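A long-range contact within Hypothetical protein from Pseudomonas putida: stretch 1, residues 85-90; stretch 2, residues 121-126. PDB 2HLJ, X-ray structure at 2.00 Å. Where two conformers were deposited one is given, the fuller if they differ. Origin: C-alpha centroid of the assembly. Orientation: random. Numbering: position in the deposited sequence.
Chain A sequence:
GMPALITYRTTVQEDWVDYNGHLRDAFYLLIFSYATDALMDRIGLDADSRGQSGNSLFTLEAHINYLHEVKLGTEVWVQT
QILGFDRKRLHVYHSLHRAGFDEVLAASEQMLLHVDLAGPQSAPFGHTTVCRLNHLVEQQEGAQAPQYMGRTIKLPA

Stretch 1 (85-90) FDRKRL
Stretch 2 121-126: QSAPFG

This is a small contact between a tight turn and an extended loop of the same chain, held by one backbone hydrogen bond, one side-chain hydrogen bond and the packing of a single aromatic ring. The two stretches bury 328 Å² between them, both sides summed. Touching residues lie at least 34 positions apart in sequence.

Stretch 1 reverses direction over Asp86 to Arg89. Phe85 is extended, with phi/psi of -160/157. Asp86 follows at -126/-152, Arg87 at -63/-30 and Lys88 at -143/4. Arg89 (-121/144) and Leu90 (-118/132) then run out as strand. The turn is closed by a backbone hydrogen bond from Asp86 N to Arg89 O, 3.0 Å.

The side chain of Asp86 braces the turn from within. Its chi1 is p (60°). Asp86 OD1 accepts from Lys88 N at 3.0 Å and from Arg89 N at 2.7 Å. Asp86 OD2 forms a salt bridge with Arg89 NE at 2.9 Å and also accepts from Arg89 NH2 at 3.1 Å. A short carboxylate suits this place because it can reach backbone amides and a guanidinium at once. Arg89 has chi1 m, chi2 t, chi3 m and chi4 -95°. Its CA-to-CB bond points away from stretch 2.

Stretch 2 has no regular helix or strand. Ser122 (-95/166), Ala123 (-140/139), Pro124 (-68/153) and Phe125 (-77/132) are all extended. Gly126 (-78/165) takes the N-cap position before a helix. The closest CA atoms across the contact are those of Lys88 and Pro124, 4.9 Å apart. Here stretch 2 runs roughly against the Arg87 to Lys88 step, at a slant.

The backbone link is Phe125 N to Arg87 O, 2.9 Å, with an N-H...acceptor angle of 159°. The same carbonyl takes a CA-H...O contact from Pro124, with Pro124 CA 3.3 Å from Arg87 O. Proline has no amide hydrogen, but its CA can still approach this oxygen. Its ring is C-gamma endo, and the residue is exposed.

Phe125 has the largest area covered by the opposing stretch, 94 Å². Its CA-to-CB bond points sideways, but chi1 m (-65°) and chi2 -52° bring the ring end nearer to the turn. Phe125 CD2 lies 3.5 Å from Asp86 O, and Phe125 CE2 lies 3.7 Å from Arg89 O. Both oxygens sit at the ring edge, near its plane, where the C-H groups are slightly positive. Phe125 CE2 is also 3.6 Å from Lys88 C, an oblique approach.

Lys88 covers the other flank with a long side chain: chi1 p (65°), then t, t, t. Its extended reach brings Lys88 NZ to Ser122 OG, a short hydrogen bond of 2.6 Å with the lysine as donor. Ser122, chi1 p (57°), points its CA-to-CB bond toward stretch 1. Its short hydroxyl side chain offers the lysine an acceptor close to the backbone. Lys88 CB packs 3.5 Å from Ala123 O, while the Ala123 methyl points away. Arg87, chi1 m and chi2 t, is exposed and modelled only to CD.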

# COMPACT_ATOMS: atom_id res chain seq x y z
N PHE A 85 -14.58 -8.36 12.47
CA PHE A 85 -14.45 -7.12 13.20
C PHE A 85 -14.59 -7.38 14.68
O PHE A 85 -15.14 -8.41 15.07
CB PHE A 85 -15.46 -6.06 12.71
CG PHE A 85 -16.89 -6.40 12.98
CD1 PHE A 85 -17.49 -6.05 14.17
CD2 PHE A 85 -17.65 -7.05 12.02
CE1 PHE A 85 -18.83 -6.34 14.39
CE2 PHE A 85 -18.98 -7.37 12.24
CZ PHE A 85 -19.58 -7.00 13.42
N ASP A 86 -14.05 -6.48 15.50
CA ASP A 86 -14.23 -6.61 16.94
C ASP A 86 -14.81 -5.32 17.47
O ASP A 86 -15.49 -4.64 16.74
CB ASP A 86 -12.93 -7.07 17.62
CG ASP A 86 -11.77 -6.11 17.43
OD1 ASP A 86 -11.97 -4.89 17.16
OD2 ASP A 86 -10.63 -6.59 17.60
N ARG A 87 -14.55 -4.98 18.72
CA ARG A 87 -15.13 -3.77 19.30
C ARG A 87 -14.66 -2.49 18.60
O ARG A 87 -15.38 -1.53 18.58
CB ARG A 87 -14.84 -3.70 20.81
CG ARG A 87 -15.52 -4.80 21.60
CD ARG A 87 -15.38 -4.63 23.12
N LYS A 88 -13.45 -2.48 18.04
CA LYS A 88 -12.93 -1.27 17.43
C LYS A 88 -12.09 -1.44 16.16
O LYS A 88 -11.59 -0.44 15.61
CB LYS A 88 -12.14 -0.46 18.45
CG LYS A 88 -10.90 -1.13 18.94
CD LYS A 88 -10.42 -0.48 20.26
CE LYS A 88 -8.93 -0.75 20.49
NZ LYS A 88 -8.30 -0.07 21.67
N ARG A 89 -11.97 -2.67 15.66
CA ARG A 89 -11.18 -2.95 14.46
C ARG A 89 -12.03 -3.58 13.38
O ARG A 89 -12.94 -4.30 13.68
CB ARG A 89 -9.98 -3.86 14.78
CG ARG A 89 -8.79 -3.13 15.43
CD ARG A 89 -7.87 -4.09 16.17
NE ARG A 89 -8.58 -4.56 17.34
CZ ARG A 89 -8.48 -4.04 18.56
NH1 ARG A 89 -7.61 -3.07 18.82
NH2 ARG A 89 -9.24 -4.53 19.52
N LEU A 90 -11.74 -3.24 12.13
CA LEU A 90 -12.40 -3.85 10.99
C LEU A 90 -11.35 -4.57 10.14
O LEU A 90 -10.31 -4.02 9.85
CB LEU A 90 -13.13 -2.77 10.21
CG LEU A 90 -14.02 -3.19 9.05
CD1 LEU A 90 -15.11 -4.17 9.46
CD2 LEU A 90 -14.63 -1.92 8.40
N GLN A 121 -5.89 7.07 19.59
CA GLN A 121 -6.91 6.86 20.65
C GLN A 121 -8.20 6.30 20.04
O GLN A 121 -8.87 6.98 19.28
CB GLN A 121 -7.23 8.18 21.38
CG GLN A 121 -8.44 8.09 22.34
N SER A 122 -8.55 5.06 20.40
CA SER A 122 -9.65 4.35 19.74
C SER A 122 -11.02 4.45 20.44
O SER A 122 -11.12 4.86 21.59
CB SER A 122 -9.25 2.89 19.55
OG SER A 122 -8.92 2.29 20.79
N ALA A 123 -12.07 4.06 19.69
CA ALA A 123 -13.48 4.19 20.11
C ALA A 123 -14.28 2.95 19.69
O ALA A 123 -14.11 2.47 18.55
CB ALA A 123 -14.10 5.44 19.45
N PRO A 124 -15.18 2.44 20.57
CA PRO A 124 -16.01 1.29 20.21
C PRO A 124 -17.05 1.56 19.09
O PRO A 124 -17.49 2.71 18.91
CB PRO A 124 -16.71 0.91 21.51
CG PRO A 124 -16.70 2.16 22.32
CD PRO A 124 -15.47 2.91 21.95
N PHE A 125 -17.40 0.51 18.34
CA PHE A 125 -18.51 0.56 17.38
C PHE A 125 -19.84 0.46 18.11
O PHE A 125 -20.01 -0.42 18.95
CB PHE A 125 -18.45 -0.60 16.37
CG PHE A 125 -17.26 -0.54 15.46
CD1 PHE A 125 -16.97 0.61 14.75
CD2 PHE A 125 -16.43 -1.63 15.33
CE1 PHE A 125 -15.87 0.68 13.91
CE2 PHE A 125 -15.33 -1.58 14.49
CZ PHE A 125 -15.05 -0.41 13.78
N GLY A 126 -20.77 1.34 17.78
CA GLY A 126 -22.07 1.28 18.42
C GLY A 126 -22.97 0.18 17.85
O GLY A 126 -22.72 -0.32 16.75